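Local atomic coordinates of GlcNAc-alpha-1,4-Gal-releasing endo-beta-galactosidase (Clostridium perfringens, PDB entry 1UPS), a protein that probably hydrolyses internal beta-galactosidic linkages of glycans, releasing the disaccharide GlcNAc-alpha-1,4-Gal, and binds a calcium ion. Residues L43-W56 and S95-F109. Residues are numbered along the deposited sequence; the frame is centred on the assembly and turned at random. Where two conformers were deposited one is given.
Sequences LDREKWTDYYLPHW and SSAIMSFDKSWIHNF
The methyl of A97 packs against CB of Y52, while CD1 of I98 lies over one face of W48, 3.7 Å from the centroid of its six-membered ring. M99 forms a single antiparallel bridge with T49: T49 N to M99 O is 2.8 Å, and M99 N returns a bond to T49 O. SD of M99 lies beside L53, whose N makes a weak bond to it (3.4 Å), and the bend at chi3 (-59°) sets CE against CD of the P54 ring. Farther on, a water joins D102 OD2, K103 N and H55 ND1, fixing the rotation of the imidazole together with the bond from H55 NE2 to I106 O (2.9 Å), which lies in the ring plane and uses a carbonyl lone pair. W56 NE1 adds weak bonds to I106 O and H107 O. The N108 amide lies over the rim of one W56 face, its plane 22° from the indole, and F109 turns its edge to the face of the W56 five-membered ring, an offset edge-to-face pair. In the GH16 beta-jelly-roll sandwich, the 43-56 loop borders outermost strand 94-99 of a six-stranded antiparallel sheet through the T49-M99 bridge; strand 246-254 pairs with 94-99 on its other side, and Y52 also touches W149 of strand 145-152.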
# COMPACT_ATOMS: atom_id res chain seq x y z
N LEU A 43 -9.24 7.35 25.30
CA LEU A 43 -9.19 7.66 23.88
C LEU A 43 -9.43 9.16 23.70
O LEU A 43 -10.33 9.72 24.33
CB LEU A 43 -10.28 6.88 23.16
CG LEU A 43 -10.28 6.97 21.63
CD1 LEU A 43 -9.09 6.21 21.05
CD2 LEU A 43 -11.58 6.37 21.10
N ASP A 44 -8.63 9.80 22.85
CA ASP A 44 -8.76 11.24 22.60
C ASP A 44 -9.96 11.47 21.69
O ASP A 44 -9.90 11.19 20.48
CB ASP A 44 -7.48 11.78 21.95
CG ASP A 44 -7.47 13.29 21.82
OD1 ASP A 44 -8.54 13.94 21.79
OD2 ASP A 44 -6.41 13.93 21.73
N ARG A 45 -11.05 11.98 22.26
CA ARG A 45 -12.30 12.09 21.51
C ARG A 45 -12.33 13.29 20.56
O ARG A 45 -13.31 13.49 19.82
CB ARG A 45 -13.49 12.05 22.47
CG ARG A 45 -13.58 10.71 23.19
CD ARG A 45 -14.88 10.43 23.89
NE ARG A 45 -14.85 9.13 24.56
CZ ARG A 45 -15.17 7.97 23.97
NH1 ARG A 45 -15.56 7.94 22.70
NH2 ARG A 45 -15.11 6.84 24.67
N GLU A 46 -11.27 14.08 20.57
CA GLU A 46 -11.10 15.11 19.55
C GLU A 46 -10.52 14.50 18.27
O GLU A 46 -10.56 15.14 17.22
CB GLU A 46 -10.22 16.27 20.07
CG GLU A 46 -10.91 17.17 21.11
CD GLU A 46 -12.22 17.77 20.62
OE1 GLU A 46 -13.22 17.72 21.38
OE2 GLU A 46 -12.26 18.31 19.49
N LYS A 47 -10.01 13.27 18.36
CA LYS A 47 -9.38 12.61 17.20
C LYS A 47 -10.16 11.39 16.70
O LYS A 47 -10.18 11.10 15.49
CB LYS A 47 -7.95 12.19 17.55
CG LYS A 47 -7.04 13.35 17.90
CD LYS A 47 -5.63 12.91 18.30
CE LYS A 47 -4.76 14.18 18.53
NZ LYS A 47 -3.50 13.90 19.25
N TRP A 48 -10.78 10.67 17.64
CA TRP A 48 -11.39 9.36 17.36
C TRP A 48 -12.80 9.21 17.92
O TRP A 48 -13.11 9.75 19.00
CB TRP A 48 -10.54 8.22 17.97
CG TRP A 48 -9.12 8.24 17.54
CD1 TRP A 48 -8.05 8.72 18.26
CD2 TRP A 48 -8.59 7.78 16.29
NE1 TRP A 48 -6.89 8.57 17.53
CE2 TRP A 48 -7.19 8.02 16.32
CE3 TRP A 48 -9.16 7.19 15.14
CZ2 TRP A 48 -6.35 7.67 15.25
CZ3 TRP A 48 -8.32 6.85 14.07
CH2 TRP A 48 -6.93 7.11 14.13
N THR A 49 -13.61 8.44 17.21
CA THR A 49 -14.79 7.84 17.80
C THR A 49 -14.58 6.33 17.98
O THR A 49 -13.85 5.71 17.21
CB THR A 49 -16.06 8.19 16.99
OG1 THR A 49 -17.22 7.71 17.70
CG2 THR A 49 -16.11 7.48 15.61
N ASP A 50 -15.20 5.76 19.02
CA ASP A 50 -15.02 4.33 19.30
C ASP A 50 -16.24 3.49 18.88
O ASP A 50 -16.65 2.54 19.55
CB ASP A 50 -14.60 4.08 20.76
CG ASP A 50 -15.52 4.73 21.77
OD1 ASP A 50 -15.25 4.57 23.00
OD2 ASP A 50 -16.51 5.43 21.46
N TYR A 51 -16.79 3.85 17.73
CA TYR A 51 -17.85 3.06 17.11
C TYR A 51 -17.46 2.73 15.68
O TYR A 51 -16.87 3.58 14.97
CB TYR A 51 -19.15 3.86 17.09
CG TYR A 51 -19.78 4.08 18.44
CD1 TYR A 51 -19.35 5.11 19.28
CD2 TYR A 51 -20.83 3.27 18.88
CE1 TYR A 51 -19.93 5.31 20.54
CE2 TYR A 51 -21.43 3.47 20.13
CZ TYR A 51 -20.97 4.49 20.95
OH TYR A 51 -21.56 4.71 22.17
N TYR A 52 -17.85 1.53 15.23
CA TYR A 52 -17.52 1.06 13.90
C TYR A 52 -18.70 1.42 12.96
O TYR A 52 -19.81 0.93 13.16
CB TYR A 52 -17.27 -0.46 13.95
CG TYR A 52 -16.89 -1.10 12.62
CD1 TYR A 52 -16.19 -0.38 11.65
CD2 TYR A 52 -17.20 -2.44 12.36
CE1 TYR A 52 -15.84 -0.98 10.40
CE2 TYR A 52 -16.85 -3.05 11.14
CZ TYR A 52 -16.18 -2.32 10.17
OH TYR A 52 -15.86 -2.92 8.97
N LEU A 53 -18.46 2.30 11.98
CA LEU A 53 -19.50 2.66 10.96
C LEU A 53 -20.94 2.66 11.51
O LEU A 53 -21.82 1.98 10.96
CB LEU A 53 -19.39 1.77 9.72
CG LEU A 53 -18.01 1.75 9.04
CD1 LEU A 53 -17.93 0.62 7.99
CD2 LEU A 53 -17.69 3.11 8.40
N PRO A 54 -21.19 3.42 12.57
CA PRO A 54 -22.47 3.32 13.31
C PRO A 54 -23.71 3.72 12.50
O PRO A 54 -24.82 3.32 12.87
CB PRO A 54 -22.26 4.23 14.52
CG PRO A 54 -21.19 5.23 14.08
CD PRO A 54 -20.27 4.41 13.19
N HIS A 55 -23.54 4.47 11.41
CA HIS A 55 -24.66 4.83 10.54
C HIS A 55 -25.34 3.64 9.85
O HIS A 55 -26.49 3.78 9.37
CB HIS A 55 -24.21 5.84 9.48
CG HIS A 55 -23.00 5.41 8.72
ND1 HIS A 55 -21.73 5.45 9.26
CD2 HIS A 55 -22.86 4.91 7.47
CE1 HIS A 55 -20.86 5.01 8.37
NE2 HIS A 55 -21.52 4.68 7.28
N TRP A 56 -24.68 2.48 9.79
CA TRP A 56 -25.30 1.30 9.16
C TRP A 56 -26.24 0.54 10.10
O TRP A 56 -27.02 -0.28 9.64
CB TRP A 56 -24.27 0.32 8.56
CG TRP A 56 -23.42 0.93 7.48
CD1 TRP A 56 -22.05 0.86 7.38
CD2 TRP A 56 -23.87 1.69 6.35
NE1 TRP A 56 -21.63 1.54 6.26
CE2 TRP A 56 -22.72 2.06 5.61
CE3 TRP A 56 -25.14 2.11 5.89
CZ2 TRP A 56 -22.79 2.85 4.45
CZ3 TRP A 56 -25.22 2.87 4.72
CH2 TRP A 56 -24.04 3.25 4.01
N SER A 95 -16.25 -7.01 15.66
CA SER A 95 -15.12 -6.09 15.42
C SER A 95 -15.08 -5.05 16.52
O SER A 95 -16.13 -4.61 17.00
CB SER A 95 -15.24 -5.41 14.04
OG SER A 95 -14.16 -4.48 13.80
N SER A 96 -13.87 -4.67 16.93
CA SER A 96 -13.67 -3.52 17.79
C SER A 96 -12.91 -2.47 16.98
O SER A 96 -11.75 -2.70 16.59
CB SER A 96 -12.86 -3.89 19.04
OG SER A 96 -13.68 -4.56 19.99
N ALA A 97 -13.53 -1.31 16.78
CA ALA A 97 -12.96 -0.29 15.88
C ALA A 97 -12.92 1.12 16.48
O ALA A 97 -13.81 1.51 17.27
CB ALA A 97 -13.77 -0.24 14.56
N ILE A 98 -11.91 1.90 16.08
CA ILE A 98 -11.99 3.35 16.23
C ILE A 98 -11.92 3.98 14.85
O ILE A 98 -11.33 3.39 13.92
CB ILE A 98 -10.91 3.92 17.20
CG1 ILE A 98 -9.48 3.71 16.66
CG2 ILE A 98 -11.08 3.29 18.59
CD1 ILE A 98 -8.40 4.52 17.41
N MET A 99 -12.52 5.16 14.70
CA MET A 99 -12.49 5.85 13.40
C MET A 99 -12.18 7.31 13.61
O MET A 99 -12.57 7.87 14.62
CB MET A 99 -13.83 5.73 12.68
CG MET A 99 -14.44 4.33 12.63
SD MET A 99 -15.70 4.15 11.36
CE MET A 99 -16.91 5.45 11.91
N SER A 100 -11.49 7.93 12.65
CA SER A 100 -11.15 9.36 12.73
C SER A 100 -12.25 10.29 12.16
O SER A 100 -11.98 11.46 11.84
CB SER A 100 -9.80 9.64 12.04
OG SER A 100 -9.94 9.61 10.62
N PHE A 101 -13.47 9.79 12.06
CA PHE A 101 -14.61 10.54 11.49
C PHE A 101 -15.91 9.85 11.91
O PHE A 101 -15.90 8.72 12.45
CB PHE A 101 -14.53 10.54 9.95
CG PHE A 101 -14.64 9.16 9.36
CD1 PHE A 101 -13.52 8.34 9.27
CD2 PHE A 101 -15.89 8.64 9.00
CE1 PHE A 101 -13.63 7.02 8.79
CE2 PHE A 101 -16.02 7.33 8.51
CZ PHE A 101 -14.88 6.52 8.41
N ASP A 102 -17.02 10.53 11.66
CA ASP A 102 -18.35 9.96 11.86
C ASP A 102 -19.21 10.69 10.85
O ASP A 102 -19.42 11.89 10.97
CB ASP A 102 -18.80 10.22 13.30
CG ASP A 102 -20.13 9.58 13.65
OD1 ASP A 102 -20.57 9.76 14.83
OD2 ASP A 102 -20.80 8.89 12.86
N LYS A 103 -19.70 9.97 9.85
CA LYS A 103 -20.35 10.64 8.72
C LYS A 103 -21.32 9.69 8.04
O LYS A 103 -21.01 8.51 7.85
CB LYS A 103 -19.29 11.16 7.72
CG LYS A 103 -19.86 12.08 6.61
CD LYS A 103 -18.72 12.75 5.84
CE LYS A 103 -19.20 13.76 4.78
NZ LYS A 103 -19.59 13.09 3.51
N SER A 104 -22.49 10.21 7.66
CA SER A 104 -23.52 9.41 6.98
C SER A 104 -22.98 8.77 5.69
O SER A 104 -22.14 9.36 5.01
CB SER A 104 -24.73 10.28 6.61
OG SER A 104 -25.49 10.62 7.76
N TRP A 105 -23.49 7.58 5.38
CA TRP A 105 -23.29 6.90 4.09
C TRP A 105 -21.87 6.36 3.82
O TRP A 105 -21.66 5.72 2.78
CB TRP A 105 -23.72 7.81 2.92
CG TRP A 105 -25.21 8.02 2.82
CD1 TRP A 105 -25.90 9.17 3.07
CD2 TRP A 105 -26.17 7.05 2.41
NE1 TRP A 105 -27.24 8.98 2.85
CE2 TRP A 105 -27.44 7.68 2.44
CE3 TRP A 105 -26.09 5.71 2.02
CZ2 TRP A 105 -28.62 7.01 2.10
CZ3 TRP A 105 -27.28 5.04 1.68
CH2 TRP A 105 -28.52 5.69 1.73
N ILE A 106 -20.93 6.55 4.74
CA ILE A 106 -19.54 6.17 4.45
C ILE A 106 -19.33 4.65 4.33
O ILE A 106 -19.71 3.89 5.22
CB ILE A 106 -18.56 6.76 5.48
CG1 ILE A 106 -18.61 8.30 5.46
CG2 ILE A 106 -17.13 6.26 5.16
CD1 ILE A 106 -18.31 8.94 4.05
N HIS A 107 -18.71 4.24 3.22
CA HIS A 107 -18.25 2.85 3.04
C HIS A 107 -19.41 1.84 3.10
O HIS A 107 -19.53 1.02 4.05
CB HIS A 107 -17.13 2.47 4.03
CG HIS A 107 -16.51 1.13 3.73
ND1 HIS A 107 -15.77 0.90 2.60
CD2 HIS A 107 -16.56 -0.04 4.41
CE1 HIS A 107 -15.40 -0.37 2.57
NE2 HIS A 107 -15.85 -0.96 3.67
N ASN A 108 -20.24 1.92 2.07
CA ASN A 108 -21.42 1.06 1.94
C ASN A 108 -21.08 -0.31 1.36
O ASN A 108 -21.44 -0.64 0.22
CB ASN A 108 -22.50 1.76 1.10
CG ASN A 108 -23.87 1.17 1.33
OD1 ASN A 108 -24.01 0.21 2.09
ND2 ASN A 108 -24.90 1.76 0.71
N PHE A 109 -20.36 -1.11 2.15
CA PHE A 109 -19.86 -2.40 1.70
C PHE A 109 -21.02 -3.35 1.34
O PHE A 109 -20.86 -4.22 0.49
CB PHE A 109 -18.97 -3.06 2.77
CG PHE A 109 -19.65 -3.26 4.08
CD1 PHE A 109 -20.34 -4.45 4.36
CD2 PHE A 109 -19.60 -2.28 5.06
CE1 PHE A 109 -20.99 -4.63 5.59
CE2 PHE A 109 -20.25 -2.44 6.28
CZ PHE A 109 -20.95 -3.62 6.55
O HOH W 1 -19.95 7.14 10.89